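Local atomic coordinates of apical membrane antigen AMA1 (Toxoplasma gondii ME49, PDB entry 4YIV), a protein that serves host-cell invasion as an essential microneme protein of the moving junction, the ring formed between the membranes of the parasite's apical tip and the host cell. Residues 69-73 and 74-78; 91-95 and 96-100; 231-234 and 235-238. All blocks are in the same frame, centred on the assembly; numbering follows the deposited sequence.

Interaction 1: residues 69-73 and 74-78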
# COMPACT_ATOMS: atom_id res chain seq x y z
N GLN A 69 19.20 -6.89 -4.82
CA GLN A 69 19.93 -8.00 -5.47
C GLN A 69 21.45 -7.77 -5.42
O GLN A 69 22.14 -7.81 -6.45
CB GLN A 69 19.44 -8.18 -6.91
CG GLN A 69 17.96 -8.66 -7.08
CD GLN A 69 17.71 -10.07 -6.56
OE1 GLN A 69 18.61 -10.93 -6.55
NE2 GLN A 69 16.48 -10.32 -6.13
N GLN A 70 21.95 -7.44 -4.24
CA GLN A 70 23.38 -7.27 -4.02
C GLN A 70 24.02 -8.66 -3.97
O GLN A 70 23.32 -9.64 -3.74
CB GLN A 70 23.65 -6.54 -2.70
CG GLN A 70 23.23 -5.03 -2.72
CD GLN A 70 23.20 -4.43 -1.33
OE1 GLN A 70 22.93 -5.13 -0.36
NE2 GLN A 70 23.49 -3.14 -1.23
N PRO A 71 25.34 -8.73 -4.15
CA PRO A 71 26.08 -9.99 -3.94
C PRO A 71 25.78 -10.57 -2.58
O PRO A 71 25.68 -9.80 -1.61
CB PRO A 71 27.55 -9.56 -4.04
CG PRO A 71 27.53 -8.34 -4.88
CD PRO A 71 26.24 -7.63 -4.54
N ASP A 72 25.69 -11.89 -2.48
CA ASP A 72 25.40 -12.55 -1.20
C ASP A 72 26.66 -12.82 -0.42
O ASP A 72 27.09 -13.98 -0.28
CB ASP A 72 24.65 -13.86 -1.40
CG ASP A 72 23.26 -13.66 -1.95
OD1 ASP A 72 22.60 -12.66 -1.57
OD2 ASP A 72 22.81 -14.50 -2.76
N ARG A 73 27.25 -11.76 0.11
CA ARG A 73 28.50 -11.86 0.83
C ARG A 73 28.83 -10.50 1.45
O ARG A 73 28.33 -9.48 0.98
CB ARG A 73 29.61 -12.29 -0.13
CG ARG A 73 29.74 -11.33 -1.28
CD ARG A 73 30.99 -11.56 -2.06
NE ARG A 73 31.13 -10.63 -3.18
CZ ARG A 73 31.60 -9.39 -3.09
NH1 ARG A 73 31.95 -8.87 -1.90
NH2 ARG A 73 31.70 -8.65 -4.18
N PRO A 74 29.69 -10.48 2.48
CA PRO A 74 30.13 -9.19 3.03
C PRO A 74 30.73 -8.34 1.94
O PRO A 74 31.36 -8.90 1.04
CB PRO A 74 31.17 -9.58 4.07
CG PRO A 74 30.78 -10.98 4.49
CD PRO A 74 30.20 -11.63 3.26
N PRO A 75 30.55 -7.01 1.99
CA PRO A 75 29.87 -6.25 3.04
C PRO A 75 28.36 -6.08 2.81
O PRO A 75 27.77 -5.21 3.42
CB PRO A 75 30.58 -4.90 2.98
CG PRO A 75 30.89 -4.72 1.54
CD PRO A 75 31.18 -6.11 1.01
N TYR A 76 27.77 -6.91 1.96
CA TYR A 76 26.42 -6.67 1.49
C TYR A 76 25.38 -7.31 2.40
O TYR A 76 25.51 -8.48 2.76
CB TYR A 76 26.26 -7.18 0.04
CG TYR A 76 27.10 -6.43 -0.94
CD1 TYR A 76 26.70 -5.20 -1.45
CD2 TYR A 76 28.32 -6.94 -1.36
CE1 TYR A 76 27.50 -4.47 -2.36
CE2 TYR A 76 29.13 -6.23 -2.25
CZ TYR A 76 28.73 -5.02 -2.75
OH TYR A 76 29.57 -4.36 -3.65
N ARG A 77 24.34 -6.55 2.75
CA ARG A 77 23.30 -7.02 3.65
C ARG A 77 21.95 -7.31 2.99
O ARG A 77 21.10 -7.93 3.60
CB ARG A 77 23.11 -6.00 4.78
CG ARG A 77 24.35 -5.86 5.67
CD ARG A 77 24.31 -6.87 6.80
NE ARG A 77 25.31 -6.56 7.82
CZ ARG A 77 25.27 -5.49 8.61
NH1 ARG A 77 24.27 -4.61 8.52
NH2 ARG A 77 26.23 -5.29 9.51
N ASN A 78 21.78 -6.90 1.73
CA ASN A 78 20.51 -7.03 1.02
C ASN A 78 19.31 -6.59 1.86
O ASN A 78 18.29 -7.28 1.96
CB ASN A 78 20.33 -8.46 0.52
CG ASN A 78 21.08 -8.68 -0.79
OD1 ASN A 78 20.77 -8.06 -1.80
ND2 ASN A 78 22.11 -9.51 -0.75
O HOH W 1 32.11 -5.78 -4.83

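Interaction 2: residues 91-95 and 96-100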
# COMPACT_ATOMS: atom_id res chain seq x y z
N LYS A 91 34.07 2.63 -1.69
CA LYS A 91 35.43 2.31 -2.12
C LYS A 91 35.84 0.96 -1.55
O LYS A 91 36.41 0.16 -2.28
CB LYS A 91 36.41 3.40 -1.71
CG LYS A 91 36.83 4.26 -2.89
CD LYS A 91 37.06 5.71 -2.49
CE LYS A 91 37.09 6.64 -3.70
NZ LYS A 91 37.24 8.07 -3.29
N GLN A 92 35.51 0.67 -0.30
CA GLN A 92 35.83 -0.64 0.29
C GLN A 92 35.10 -1.82 -0.35
O GLN A 92 35.64 -2.91 -0.38
CB GLN A 92 35.53 -0.64 1.79
CG GLN A 92 36.52 0.16 2.61
CD GLN A 92 36.12 0.24 4.07
OE1 GLN A 92 35.16 -0.40 4.51
NE2 GLN A 92 36.85 1.05 4.84
N SER A 93 33.88 -1.63 -0.83
CA SER A 93 33.13 -2.75 -1.38
C SER A 93 33.40 -2.96 -2.87
O SER A 93 33.28 -4.08 -3.37
CB SER A 93 31.62 -2.54 -1.16
OG SER A 93 31.15 -1.44 -1.92
N GLY A 94 33.72 -1.89 -3.58
CA GLY A 94 33.66 -1.91 -5.04
C GLY A 94 32.20 -1.99 -5.49
O GLY A 94 31.29 -1.81 -4.67
N ASN A 95 31.95 -2.23 -6.78
CA ASN A 95 30.58 -2.27 -7.31
C ASN A 95 29.86 -3.58 -6.95
O ASN A 95 30.49 -4.62 -6.89
CB ASN A 95 30.58 -2.13 -8.84
CG ASN A 95 30.83 -0.73 -9.28
OD1 ASN A 95 30.47 0.23 -8.62
ND2 ASN A 95 31.47 -0.60 -10.44
N PRO A 96 28.53 -3.54 -6.73
CA PRO A 96 27.64 -2.38 -6.71
C PRO A 96 27.70 -1.65 -5.37
O PRO A 96 28.37 -2.09 -4.42
CB PRO A 96 26.26 -3.01 -6.94
CG PRO A 96 26.33 -4.29 -6.19
CD PRO A 96 27.78 -4.78 -6.42
N LEU A 97 27.02 -0.51 -5.30
CA LEU A 97 26.86 0.21 -4.05
C LEU A 97 26.43 -0.75 -2.97
O LEU A 97 25.54 -1.58 -3.18
CB LEU A 97 25.83 1.33 -4.21
CG LEU A 97 26.25 2.47 -5.13
CD1 LEU A 97 25.01 3.19 -5.63
CD2 LEU A 97 27.19 3.43 -4.41
N PRO A 98 27.09 -0.69 -1.80
CA PRO A 98 26.60 -1.49 -0.69
C PRO A 98 25.49 -0.71 0.07
O PRO A 98 25.00 0.32 -0.40
CB PRO A 98 27.86 -1.68 0.17
CG PRO A 98 28.63 -0.38 -0.04
CD PRO A 98 28.29 0.10 -1.45
N GLY A 99 25.11 -1.21 1.23
CA GLY A 99 24.18 -0.50 2.10
C GLY A 99 22.74 -0.59 1.61
O GLY A 99 22.36 -1.54 0.89
N GLY A 100 21.91 0.38 2.00
CA GLY A 100 20.51 0.38 1.61
C GLY A 100 20.03 1.76 1.23
O GLY A 100 20.77 2.55 0.60

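Interaction 3: residues 231-234 and 235-238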
# COMPACT_ATOMS: atom_id res chain seq x y z
N GLN A 231 -6.83 -2.63 6.04
CA GLN A 231 -6.95 -4.05 6.35
C GLN A 231 -7.73 -4.87 5.31
O GLN A 231 -8.58 -4.35 4.58
CB GLN A 231 -7.64 -4.22 7.71
CG GLN A 231 -6.67 -4.31 8.88
CD GLN A 231 -5.78 -3.09 9.01
OE1 GLN A 231 -4.58 -3.12 8.71
NE2 GLN A 231 -6.38 -2.00 9.42
N ALA A 232 -7.41 -6.14 5.24
CA ALA A 232 -8.20 -7.13 4.49
C ALA A 232 -9.66 -7.13 5.01
O ALA A 232 -9.94 -6.77 6.15
CB ALA A 232 -7.59 -8.49 4.63
N LEU A 233 -10.58 -7.52 4.15
CA LEU A 233 -12.00 -7.54 4.50
C LEU A 233 -12.51 -8.97 4.45
O LEU A 233 -12.68 -9.55 3.37
CB LEU A 233 -12.81 -6.63 3.57
CG LEU A 233 -14.34 -6.66 3.68
CD1 LEU A 233 -14.79 -6.05 4.98
CD2 LEU A 233 -14.99 -5.92 2.53
N ARG A 234 -12.76 -9.53 5.63
CA ARG A 234 -13.13 -10.93 5.75
C ARG A 234 -14.61 -11.09 5.49
O ARG A 234 -15.39 -10.26 5.93
CB ARG A 234 -12.77 -11.45 7.16
CG ARG A 234 -13.00 -12.93 7.35
CD ARG A 234 -12.41 -13.44 8.65
NE ARG A 234 -12.97 -12.75 9.81
CZ ARG A 234 -13.98 -13.21 10.55
NH1 ARG A 234 -14.55 -14.39 10.29
NH2 ARG A 234 -14.41 -12.49 11.58
N GLY A 235 -14.99 -12.16 4.78
CA GLY A 235 -16.39 -12.56 4.65
C GLY A 235 -17.20 -11.88 3.57
O GLY A 235 -18.43 -11.98 3.51
N TYR A 236 -16.52 -11.18 2.67
CA TYR A 236 -17.20 -10.48 1.59
C TYR A 236 -16.32 -10.52 0.34
O TYR A 236 -15.09 -10.50 0.47
CB TYR A 236 -17.49 -9.03 1.96
CG TYR A 236 -18.53 -8.83 3.05
CD1 TYR A 236 -19.89 -8.70 2.75
CD2 TYR A 236 -18.14 -8.73 4.38
CE1 TYR A 236 -20.83 -8.49 3.77
CE2 TYR A 236 -19.07 -8.52 5.39
CZ TYR A 236 -20.41 -8.41 5.08
OH TYR A 236 -21.32 -8.21 6.10
N ARG A 237 -16.96 -10.61 -0.83
CA ARG A 237 -16.33 -10.41 -2.15
C ARG A 237 -16.60 -9.02 -2.66
O ARG A 237 -17.74 -8.54 -2.62
CB ARG A 237 -16.87 -11.38 -3.19
CG ARG A 237 -16.72 -12.81 -2.84
CD ARG A 237 -17.36 -13.67 -3.95
NE ARG A 237 -17.23 -15.10 -3.68
CZ ARG A 237 -17.49 -16.04 -4.57
NH1 ARG A 237 -17.34 -17.31 -4.22
NH2 ARG A 237 -17.86 -15.72 -5.80
N PHE A 238 -15.55 -8.35 -3.14
CA PHE A 238 -15.71 -7.08 -3.80
C PHE A 238 -16.62 -7.28 -5.01
O PHE A 238 -16.59 -8.34 -5.64
CB PHE A 238 -14.35 -6.52 -4.27
CG PHE A 238 -13.50 -5.93 -3.19
CD1 PHE A 238 -14.05 -5.26 -2.11
CD2 PHE A 238 -12.11 -6.01 -3.30
CE1 PHE A 238 -13.23 -4.68 -1.15
CE2 PHE A 238 -11.29 -5.44 -2.32
CZ PHE A 238 -11.84 -4.78 -1.27

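Interaction 1: residues 69-73 and 74-78
The chain doubles back on itself, bringing CA of Gln70 within 5.8 Å of CA of Asn78, and the bend is fixed where Tyr76 N donates to Arg73 O (2.8 Å). A cis peptide joins Pro74 to Pro75, the two central residues of this type VIa beta turn, for which a proline in the third place is the natural choice. An inverse gamma turn centred on Asp72 precedes it. Three hydrogen bonds join Asn78 and Gln70. Asn78 OD1 receives Gln70 N on an in-plane lone pair (2.8 Å), while Asn78 ND2 reaches Gln70 O at 3.2 Å from above its carbonyl plane. In return the extended Gln70 side chain (chi2 166°) brings OE1 to Asn78 N, 3.0 Å away; its NE2 serves the carbonyls of Leu97 and Gly99. Asparagine also tolerates the positive phi here. Pro71 lays CD over the centre of the Tyr76 ring, 3.7 Å from the centroid, in a CH-pi contact. The Tyr76 edge at CE2 meets one face of the Arg73 guanidinium, the planes 81° apart. Arg73 NH1 donates to Pro74 O (3.0 Å), and NH2 is bridged by a water to the Tyr76 hydroxyl, which also hydrogen-bonds Pro96 O.

Interaction 2: residues 91-95 and 96-100
Gly94 O, which faces Pro96 O across the turn, is gripped by two hydroxyls: Ser93 OG donates to Gly94 O at 2.8 Å, in the carbonyl plane and on a lone pair, and Tyr76 OH adds a weak bond. Gly94 O and Pro96 O are themselves only 2.9 Å apart, two acceptors that cannot bond to each other; a donor near the pair may ease the repulsion. Ser93 owes its position to its first torsion: with chi1 at 67°, OG stands between its own N and carbonyl carbon. OG is also hydrogen-bonded to Tyr90 O and weakly to Glu89 O in the last helical turn, so these carbonyls and Gly94 O compete for its single proton. A small hydroxyl suits this spot, because the same oxygen lies against Pro98, 3.3 Å from Pro98 CD and equally far from Pro98 CG, while Ser93 CB is 3.9 Å from Pro98 CG. The arrangement is a helix C-terminus running into a proline-rich turn. Helix 87-93 ends at Gly94, whose positive phi (69°) suits a residue without a beta carbon, and a cis peptide between Asn95 and Pro96 then turns the chain sharply, the two CA atoms being 3.0 Å apart. Asn95 points its side chain back to the helix, where OD1 is hydrogen-bonded to Tyr90 OH, while ND2 makes a weak bond to Pro191 O. Beyond the turn, Pro98 and Leu97 both pack on Tyr90, and Pro96 rests on Pro71, a rigid apolar surface meeting another.

Interaction 3: residues 231-234 and 235-238
Apolar contact around a corner of the chain is carried by Leu233, whose CD2 branch reaches past the bend to touch both Tyr236 and Phe238. CD2 of Leu233 lies 4.0 Å from Tyr236 CB, and the same methyl comes within 4.3 Å of Phe238 CE1. Holding CG anti to the backbone N (chi1 172°) extends the leucine toward these two partners, and its branched end can meet both at once. Its other methyl, CD1, approaches the Tyr236 ring obliquely. Tyr236 and Phe238, two apart on one strand, offer their side chains to the same layer, so that Tyr236 CB and the Phe238 ring both border the leucine.

Polar contact is slight. Arg234 O lies near the plane of the Tyr236 ring, at its edge, 3.5 Å from Tyr236 CD2, which would set the carbonyl against the slightly positive C-H rim of the ring. The two segments share no hydrogen bond; their polar groups turn to other partners, Tyr236 OH to Ile393 O and Arg237 NE to Asp326 in a salt bridge.

The backbone bend itself depends on Gly235, whose positive phi (85°) is easy for glycine, which has no side chain to press against the carbonyl of Arg234. The corner separates strand 233-234 from strand 236-242, which lie in different sheets of what is probably the second PAN-like domain of AMA1. Leu233, Tyr236 and Phe238 all pack on Leu323 of strand 322-326, and Phe238 also meets Phe27 edge-to-face. Gly235 is bound through its backbone to Asp326 and Ala329, where the polypeptide passes from strand 322-326, partner of 236-242, to strand 329-333, partner of 233-234.

Overall arrangement
The three contacts follow one another along the chain, none nested in or crossing another. Interaction 1 closes a loop soon after strand 65-68; interaction 2 then turns the chain as it leaves helix 87-93. Their centres are about 9 Å apart and they form one unit: polar ends of the first loop reach carbonyls of the second, tying the proline-rich bend to the end of the helix. Interaction 3 comes more than a hundred residues later, on the opposite side of the chain's centre, about 39 Å from interaction 1 and 44 Å from interaction 2, centre to centre. There the corner at Gly235 carries the chain from a five-stranded antiparallel sheet into a three-stranded one.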